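Local coordinates for HNH nuclease domain-containing protein (PDB 5ZMO), which recognises phosphorothioated DNA through the sulfur-binding domain described here, one part of a longer type IV restriction protein that is probably an HNH endonuclease, at residues R11-V16 / A138-R143; W35-A40 / E131-A136; E93-T98 / V112-G117. One frame throughout, in Å; residues are numbered along the deposited sequence.

Interaction 1: R11-V16 / A138-R143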
loop_
_atom_site.group_PDB
_atom_site.type_symbol
_atom_site.label_atom_id
_atom_site.label_comp_id
_atom_site.label_asym_id
_atom_site.label_seq_id
_atom_site.Cartn_x
_atom_site.Cartn_y
_atom_site.Cartn_z
ATOM N N ARG A 11 -9.455 10.691 5.267
ATOM C CA ARG A 11 -8.726 11.957 4.994
ATOM C C ARG A 11 -7.243 11.703 4.753
ATOM O O ARG A 11 -6.629 12.296 3.835
ATOM C CB ARG A 11 -8.848 12.969 6.142
ATOM C CG ARG A 11 -8.208 14.325 5.818
ATOM C CD ARG A 11 -8.728 15.425 6.740
ATOM N NE ARG A 11 -10.089 15.809 6.353
ATOM C CZ ARG A 11 -10.384 16.655 5.365
ATOM N NH1 ARG A 11 -9.423 17.271 4.656
ATOM N NH2 ARG A 11 -11.657 16.905 5.081
ATOM N N ARG A 12 -6.651 10.855 5.573
ATOM C CA ARG A 12 -5.211 10.521 5.358
ATOM C C ARG A 12 -4.958 9.909 3.983
ATOM O O ARG A 12 -4.005 10.256 3.311
ATOM C CB ARG A 12 -4.652 9.730 6.526
ATOM C CG ARG A 12 -4.378 10.624 7.758
ATOM C CD ARG A 12 -3.855 9.950 8.991
ATOM N NE ARG A 12 -4.959 9.258 9.723
ATOM C CZ ARG A 12 -5.166 7.957 9.779
ATOM N NH1 ARG A 12 -6.199 7.465 10.519
ATOM N NH2 ARG A 12 -4.339 7.086 9.208
ATOM N N VAL A 13 -5.801 8.979 3.576
ATOM C CA VAL A 13 -5.720 8.371 2.258
ATOM C C VAL A 13 -5.917 9.429 1.173
ATOM O O VAL A 13 -5.173 9.468 0.211
ATOM C CB VAL A 13 -6.774 7.256 2.078
ATOM C CG1 VAL A 13 -6.885 6.864 0.597
ATOM C CG2 VAL A 13 -6.428 6.080 2.968
ATOM N N GLY A 14 -6.874 10.348 1.348
ATOM C CA GLY A 14 -7.110 11.406 0.344
ATOM C C GLY A 14 -5.983 12.462 0.272
ATOM O O GLY A 14 -5.836 13.129 -0.759
ATOM N N ASP A 15 -5.218 12.617 1.343
ATOM C CA ASP A 15 -4.003 13.487 1.339
ATOM C C ASP A 15 -2.795 12.863 0.646
ATOM O O ASP A 15 -1.758 13.516 0.533
ATOM C CB ASP A 15 -3.570 13.838 2.770
ATOM C CG ASP A 15 -4.542 14.789 3.491
ATOM O OD1 ASP A 15 -5.438 15.388 2.851
ATOM O OD2 ASP A 15 -4.402 14.895 4.737
ATOM N N VAL A 16 -2.862 11.595 0.264
ATOM C CA VAL A 16 -1.807 11.000 -0.549
ATOM C C VAL A 16 -1.989 11.551 -1.970
ATOM O O VAL A 16 -2.977 11.183 -2.659
ATOM C CB VAL A 16 -1.833 9.455 -0.564
ATOM C CG1 VAL A 16 -0.762 8.922 -1.533
ATOM C CG2 VAL A 16 -1.568 8.908 0.813
ATOM N N ALA A 138 -12.856 2.516 -2.983
ATOM C CA ALA A 138 -13.579 3.165 -4.118
ATOM C C ALA A 138 -12.998 4.524 -4.413
ATOM O O ALA A 138 -12.815 4.879 -5.565
ATOM C CB ALA A 138 -15.053 3.285 -3.846
ATOM N N GLY A 139 -12.685 5.285 -3.380
ATOM C CA GLY A 139 -12.017 6.561 -3.565
ATOM C C GLY A 139 -10.704 6.438 -4.284
ATOM O O GLY A 139 -10.387 7.227 -5.195
ATOM N N LEU A 140 -9.874 5.469 -3.885
ATOM C CA LEU A 140 -8.579 5.258 -4.596
ATOM C C LEU A 140 -8.785 4.815 -6.030
ATOM O O LEU A 140 -8.078 5.219 -6.911
ATOM C CB LEU A 140 -7.713 4.241 -3.870
ATOM C CG LEU A 140 -7.060 4.704 -2.597
ATOM C CD1 LEU A 140 -6.513 3.573 -1.764
ATOM C CD2 LEU A 140 -5.917 5.650 -2.990
ATOM N N ILE A 141 -9.760 3.948 -6.256
ATOM C CA ILE A 141 -10.035 3.466 -7.585
ATOM C C ILE A 141 -10.551 4.594 -8.484
ATOM O O ILE A 141 -10.103 4.680 -9.640
ATOM C CB ILE A 141 -11.037 2.291 -7.560
ATOM C CG1 ILE A 141 -10.308 1.033 -7.070
ATOM C CG2 ILE A 141 -11.605 2.005 -8.942
ATOM C CD1 ILE A 141 -11.214 -0.072 -6.582
ATOM N N ALA A 142 -11.393 5.471 -7.945
ATOM C CA ALA A 142 -11.945 6.580 -8.745
ATOM C C ALA A 142 -10.872 7.538 -9.120
ATOM O O ALA A 142 -10.844 8.042 -10.249
ATOM C CB ALA A 142 -13.036 7.327 -8.018
ATOM N N ARG A 143 -9.947 7.788 -8.203
ATOM C CA ARG A 143 -8.913 8.751 -8.503
ATOM C C ARG A 143 -7.781 8.233 -9.392
ATOM O O ARG A 143 -7.227 8.987 -10.180
ATOM C CB ARG A 143 -8.343 9.320 -7.180
ATOM C CG ARG A 143 -7.390 10.457 -7.370
ATOM C CD ARG A 143 -6.933 11.053 -6.045
ATOM N NE ARG A 143 -7.973 11.761 -5.296
ATOM C CZ ARG A 143 -7.776 12.285 -4.078
ATOM N NH1 ARG A 143 -6.587 12.171 -3.453
ATOM N NH2 ARG A 143 -8.769 12.933 -3.470
#

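Interaction 2: W35-A40 / E131-A136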
loop_
_atom_site.group_PDB
_atom_site.type_symbol
_atom_site.label_atom_id
_atom_site.label_comp_id
_atom_site.label_asym_id
_atom_site.label_seq_id
_atom_site.Cartn_x
_atom_site.Cartn_y
_atom_site.Cartn_z
ATOM N N TRP A 35 -4.046 -2.777 -1.799
ATOM C CA TRP A 35 -3.695 -4.141 -1.439
ATOM C C TRP A 35 -3.914 -4.295 0.044
ATOM O O TRP A 35 -4.541 -5.279 0.496
ATOM C CB TRP A 35 -2.278 -4.480 -1.834
ATOM C CG TRP A 35 -1.863 -5.823 -1.403
ATOM C CD1 TRP A 35 -2.150 -7.033 -2.011
ATOM C CD2 TRP A 35 -1.091 -6.145 -0.234
ATOM N NE1 TRP A 35 -1.607 -8.053 -1.303
ATOM C CE2 TRP A 35 -0.968 -7.560 -0.202
ATOM C CE3 TRP A 35 -0.524 -5.384 0.804
ATOM C CZ2 TRP A 35 -0.267 -8.214 0.793
ATOM C CZ3 TRP A 35 0.189 -6.055 1.804
ATOM C CH2 TRP A 35 0.281 -7.443 1.792
ATOM N N ALA A 36 -3.394 -3.331 0.818
ATOM C CA ALA A 36 -3.552 -3.416 2.302
ATOM C C ALA A 36 -5.026 -3.391 2.777
ATOM O O ALA A 36 -5.401 -4.064 3.737
ATOM C CB ALA A 36 -2.773 -2.322 2.986
ATOM N N ILE A 37 -5.894 -2.660 2.061
ATOM C CA ILE A 37 -7.315 -2.636 2.404
ATOM C C ILE A 37 -7.890 -3.995 2.133
ATOM O O ILE A 37 -8.687 -4.548 2.933
ATOM C CB ILE A 37 -8.072 -1.500 1.688
ATOM C CG1 ILE A 37 -7.615 -0.142 2.218
ATOM C CG2 ILE A 37 -9.572 -1.698 1.872
ATOM C CD1 ILE A 37 -7.950 1.025 1.288
ATOM N N GLY A 38 -7.575 -4.541 0.967
ATOM C CA GLY A 38 -7.994 -5.936 0.650
ATOM C C GLY A 38 -7.517 -6.971 1.660
ATOM O O GLY A 38 -8.296 -7.888 2.091
ATOM N N GLN A 39 -6.280 -6.802 2.112
ATOM C CA GLN A 39 -5.739 -7.699 3.172
ATOM C C GLN A 39 -6.557 -7.550 4.483
ATOM O O GLN A 39 -6.895 -8.584 5.140
ATOM C CB GLN A 39 -4.212 -7.452 3.417
ATOM C CG GLN A 39 -3.349 -7.805 2.209
ATOM C CD GLN A 39 -3.424 -9.278 1.901
ATOM O OE1 GLN A 39 -4.060 -9.708 0.906
ATOM N NE2 GLN A 39 -2.828 -10.075 2.775
ATOM N N ALA A 40 -6.911 -6.329 4.885
ATOM C CA ALA A 40 -7.651 -6.142 6.151
ATOM C C ALA A 40 -9.023 -6.819 6.032
ATOM O O ALA A 40 -9.486 -7.509 6.916
ATOM C CB ALA A 40 -7.796 -4.695 6.438
ATOM N N GLU A 131 -18.215 -0.757 5.248
ATOM C CA GLU A 131 -18.638 0.417 4.450
ATOM C C GLU A 131 -17.523 1.480 4.368
ATOM O O GLU A 131 -17.354 2.121 3.323
ATOM C CB GLU A 131 -19.996 1.005 4.944
ATOM C CG GLU A 131 -20.842 1.698 3.861
ATOM C CD GLU A 131 -22.084 2.487 4.357
ATOM O OE1 GLU A 131 -22.668 3.201 3.517
ATOM O OE2 GLU A 131 -22.528 2.419 5.540
ATOM N N ALA A 132 -16.768 1.644 5.453
ATOM C CA ALA A 132 -15.626 2.534 5.492
ATOM C C ALA A 132 -14.477 1.997 4.663
ATOM O O ALA A 132 -13.799 2.785 4.031
ATOM C CB ALA A 132 -15.168 2.794 6.906
ATOM N N ALA A 133 -14.265 0.675 4.649
ATOM C CA ALA A 133 -13.287 0.076 3.745
ATOM C C ALA A 133 -13.649 0.271 2.249
ATOM O O ALA A 133 -12.814 0.643 1.434
ATOM C CB ALA A 133 -13.119 -1.388 4.062
ATOM N N ALA A 134 -14.868 -0.131 1.900
ATOM C CA ALA A 134 -15.435 0.105 0.558
ATOM C C ALA A 134 -15.214 1.577 0.079
ATOM O O ALA A 134 -14.719 1.800 -1.028
ATOM C CB ALA A 134 -16.924 -0.260 0.547
ATOM N N SER A 135 -15.554 2.575 0.889
ATOM C CA SER A 135 -15.477 3.961 0.432
ATOM C C SER A 135 -14.049 4.393 0.281
ATOM O O SER A 135 -13.721 5.050 -0.699
ATOM C CB SER A 135 -16.241 4.925 1.346
ATOM O OG SER A 135 -15.530 5.178 2.520
ATOM N N ALA A 136 -13.175 3.979 1.206
ATOM C CA ALA A 136 -11.737 4.250 1.015
ATOM C C ALA A 136 -11.156 3.562 -0.256
ATOM O O ALA A 136 -10.403 4.188 -1.009
ATOM C CB ALA A 136 -10.910 3.872 2.246
#

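Interaction 3: E93-T98 / V112-G117. With nucleotides of chain C.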
loop_
_atom_site.group_PDB
_atom_site.type_symbol
_atom_site.label_atom_id
_atom_site.label_comp_id
_atom_site.label_asym_id
_atom_site.label_seq_id
_atom_site.Cartn_x
_atom_site.Cartn_y
_atom_site.Cartn_z
ATOM N N GLU A 93 14.557 0.977 12.985
ATOM C CA GLU A 93 15.840 1.500 13.439
ATOM C C GLU A 93 16.982 0.500 13.143
ATOM O O GLU A 93 18.135 0.900 13.177
ATOM C CB GLU A 93 15.753 1.970 14.934
ATOM C CG GLU A 93 15.420 3.481 15.165
ATOM C CD GLU A 93 14.102 4.032 14.536
ATOM O OE1 GLU A 93 12.975 3.676 14.974
ATOM O OE2 GLU A 93 14.178 4.897 13.620
ATOM N N GLU A 94 16.662 -0.750 12.782
ATOM C CA GLU A 94 17.593 -1.786 12.353
ATOM C C GLU A 94 18.038 -1.681 10.895
ATOM O O GLU A 94 19.014 -2.313 10.504
ATOM C CB GLU A 94 17.052 -3.178 12.638
ATOM C CG GLU A 94 16.724 -3.441 14.131
ATOM C CD GLU A 94 17.826 -2.971 15.117
ATOM O OE1 GLU A 94 17.504 -2.324 16.156
ATOM O OE2 GLU A 94 19.031 -3.230 14.834
ATOM N N LEU A 95 17.317 -0.915 10.099
ATOM C CA LEU A 95 17.542 -0.831 8.662
ATOM C C LEU A 95 18.717 0.117 8.401
ATOM O O LEU A 95 18.988 1.039 9.190
ATOM C CB LEU A 95 16.245 -0.394 7.924
ATOM C CG LEU A 95 15.020 -1.344 8.085
ATOM C CD1 LEU A 95 13.735 -0.737 7.551
ATOM C CD2 LEU A 95 15.263 -2.654 7.377
ATOM N N THR A 96 19.388 -0.068 7.281
ATOM C CA THR A 96 20.376 0.899 6.808
ATOM C C THR A 96 19.742 1.875 5.810
ATOM O O THR A 96 19.157 1.434 4.813
ATOM C CB THR A 96 21.567 0.128 6.185
ATOM O OG1 THR A 96 22.090 -0.711 7.216
ATOM C CG2 THR A 96 22.674 1.117 5.676
ATOM N N LEU A 97 19.850 3.194 6.041
ATOM C CA LEU A 97 19.264 4.143 5.128
ATOM C C LEU A 97 20.268 4.583 4.080
ATOM O O LEU A 97 21.467 4.595 4.332
ATOM C CB LEU A 97 18.785 5.386 5.864
ATOM C CG LEU A 97 17.768 5.179 6.975
ATOM C CD1 LEU A 97 17.358 6.509 7.565
ATOM C CD2 LEU A 97 16.571 4.440 6.435
ATOM N N THR A 98 19.766 4.984 2.937
ATOM C CA THR A 98 20.576 5.574 1.872
ATOM C C THR A 98 19.950 6.849 1.346
ATOM O O THR A 98 18.827 7.202 1.702
ATOM C CB THR A 98 20.841 4.531 0.761
ATOM O OG1 THR A 98 21.738 5.071 -0.245
ATOM C CG2 THR A 98 19.540 4.040 0.113
ATOM N N VAL A 112 16.834 -7.773 7.124
ATOM C CA VAL A 112 16.110 -7.591 8.374
ATOM C C VAL A 112 14.721 -8.230 8.226
ATOM O O VAL A 112 14.189 -8.811 9.172
ATOM C CB VAL A 112 16.021 -6.108 8.737
ATOM C CG1 VAL A 112 15.058 -5.898 9.902
ATOM C CG2 VAL A 112 17.424 -5.571 9.067
ATOM N N ASP A 113 14.148 -8.125 7.010
ATOM C CA ASP A 113 12.794 -8.604 6.692
ATOM C C ASP A 113 11.784 -8.095 7.705
ATOM O O ASP A 113 11.103 -8.922 8.358
ATOM C CB ASP A 113 12.728 -10.122 6.589
ATOM C CG ASP A 113 11.547 -10.600 5.792
ATOM O OD1 ASP A 113 10.868 -9.731 5.197
ATOM O OD2 ASP A 113 11.297 -11.827 5.702
ATOM N N PRO A 114 11.722 -6.773 7.901
ATOM C CA PRO A 114 10.793 -6.172 8.869
ATOM C C PRO A 114 9.355 -6.401 8.537
ATOM O O PRO A 114 9.001 -6.450 7.346
ATOM C CB PRO A 114 11.056 -4.702 8.752
ATOM C CG PRO A 114 11.458 -4.533 7.340
ATOM C CD PRO A 114 12.315 -5.723 7.059
ATOM N N SER A 115 8.532 -6.559 9.576
ATOM C CA SER A 115 7.099 -6.599 9.347
ATOM C C SER A 115 6.493 -5.199 9.261
ATOM O O SER A 115 7.010 -4.234 9.784
ATOM C CB SER A 115 6.412 -7.507 10.362
ATOM O OG SER A 115 6.645 -8.848 10.008
ATOM N N ALA A 116 5.409 -5.043 8.500
ATOM C CA ALA A 116 4.811 -3.779 8.371
ATOM C C ALA A 116 3.383 -3.947 7.943
ATOM O O ALA A 116 3.000 -5.027 7.486
ATOM C CB ALA A 116 5.514 -2.939 7.323
ATOM N N GLY A 117 2.656 -2.844 8.110
ATOM C CA GLY A 117 1.277 -2.750 7.633
ATOM C C GLY A 117 0.556 -1.552 8.185
ATOM O O GLY A 117 1.152 -0.557 8.619
ATOM P P DG C 3 25.194 3.924 -0.561
ATOM O OP1 DG C 3 26.616 3.999 -0.149
ATOM O OP2 DG C 3 24.109 3.854 0.460
ATOM O "O5'" DG C 3 24.908 5.254 -1.405
ATOM C "C5'" DG C 3 25.880 5.776 -2.353
ATOM C "C4'" DG C 3 25.280 6.880 -3.191
ATOM O "O4'" DG C 3 24.301 6.305 -4.092
ATOM C "C3'" DG C 3 24.550 7.974 -2.400
ATOM O "O3'" DG C 3 24.798 9.229 -3.017
ATOM C "C2'" DG C 3 23.093 7.596 -2.566
ATOM C "C1'" DG C 3 23.107 7.078 -3.985
ATOM N N9 DG C 3 21.972 6.234 -4.360
ATOM C C8 DG C 3 21.252 5.364 -3.579
ATOM N N7 DG C 3 20.282 4.776 -4.225
ATOM C C5 DG C 3 20.364 5.297 -5.507
ATOM C C6 DG C 3 19.576 5.041 -6.652
ATOM O O6 DG C 3 18.602 4.293 -6.766
ATOM N N1 DG C 3 19.996 5.800 -7.737
ATOM C C2 DG C 3 21.090 6.634 -7.743
ATOM N N2 DG C 3 21.326 7.294 -8.873
ATOM N N3 DG C 3 21.829 6.887 -6.680
ATOM C C4 DG C 3 21.412 6.190 -5.605
#

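Interaction 1: R11-V16 / A138-R143
V13 sets its CG1 methyl against the branched end of L140, with CG1 3.9 Å from L140 CG and about as far from L140 CD2. The two side chains cross at about a right angle, and one valine methyl faces the leucine fork. V13 places CG1 anti to its backbone N (chi1 167°), which sends that methyl across to helix 130-144. The bond leaving the L140 backbone does not head for helix 9-14; the end of the side chain bends nearer and closes the gap. The contact thus joins the N-terminal helix of the sulfur-binding domain to a late one. Further apolar cover comes from L86, which V13 and V16 touch, and from L33 and L34 of helix 28-41, which pack on L140.

The polar half lies one turn further along helix 130-144. R143 reaches over with an extended chain that bends only at chi3, and NH1 donates a hydrogen bond of 3.0 Å to G14 O. The bond is nearly straight at the hydrogen (167°), and the oxygen lies in the guanidinium plane, at its edge. Seen from the carbonyl, NH1 is tilted 23° out of the peptide plane. V16 O stands at the same guanidinium edge, 3.8 Å from NH1. The closest CA atoms across the contact are those of G14 and G139, 7.9 Å apart.

G14 O lies near the C-terminal end of helix 9-14, where carbonyls would be expected to carry the negative end of the helix dipole, probably favouring the cationic R143. R17 NE lies close to NH1, and the carbonyl may offset part of that like-charge proximity.

Interaction 2: W35-A40 / E131-A136
This is an apolar contact between two helices, buried between helix 28-41 and helix 130-144 of the largely helical sulfur-binding domain. A single side chain, I37, bridges the gap and lodges against two alanines one turn apart, A133 and A136. Its two arms divide the work. CG2, placed anti to the backbone N with CG1 at a chi1 of -68°, points at A133 and lies 4.2 Å from A133 CB and 4.0 Å from A133 O. The other arm runs out through CG1, nearly extended at chi2 161°, and carries CD1 to 4.2 Å from A136 CB. Both alanines aim their methyls at helix 28-41. The smallness of these groups lets the backbones come close, with I37 CA and A133 CA 6.7 Å apart.

Helix 120-128 closes in alongside, with L126 packing on both I37 and A40, while W35 of helix 28-41 packs on helix 50-63.

No hydrogen bond joins the two segments. The backbone bonds run within each helix, such as A40 N to A36 O and A136 N to A132 O, and the pairing across them therefore rests on dispersion and the exclusion of water.

Interaction 3: E93-T98 / V112-G117
With chi1 at -61° and chi2 at 170°, L95 swings its end round toward V112, although the bond leaving its backbone does not aim there. V112 answers with chi1 at 170°, which puts CG1 anti to the backbone N and leaves CG2 beside that N. L95 CD2 then settles against the valine fork, 3.8 Å from V112 CB and nearly as close to both methyls, the two side chains meeting at a slant. The same CD2 also reaches P114, with 4.2 Å to P114 CG on the ring. V112 CG2 also lies 3.9 Å from E94 O, while the E94 carboxylate leads away.

W79 of helix 70-83 also packs on L95. The contact closes a short excursion: residues 93-98 lead into the small antiparallel hairpin of strands 97-98 and 103-104, helix 106-112 follows, and V112 ends it. D113 then leaves helical geometry with a positive phi, its carboxylate hydrogen-bonded to S51 OG, before strand 115-117 enters as the middle strand of a three-stranded antiparallel sheet, between 47-49 and 88-89.

At the far end of the first segment, on the first strand of that hairpin, the DNA is met directly. T98 OG1 donates a hydrogen bond of 2.8 Å to OP2, a phosphate oxygen of nucleotide DG3 of chain C, and T98 also packs on a sugar of the DNA.

How the interactions relate
Interactions 1 and 2 share helix 130-144, with centres 11 Å apart, and they meet directly where L140 CD1 packs on I37 CD1 at 4.2 Å. Together they draw helix 9-14, near the start of the domain, and helix 28-41 onto one late helix. Interaction 3 lies across the centre of the chain, its centre 26 Å from that of interaction 1 and 25 Å from that of interaction 2, and touches neither. In sequence, 93-98 and 112-117 fall between 35-40 and 131-136, which themselves fall between 11-16 and 138-143. The helical packing thus brings distant ends of the chain together on one side; on the other, a contact between sequence-close segments lies beside the hairpin whose T98 touches the DNA.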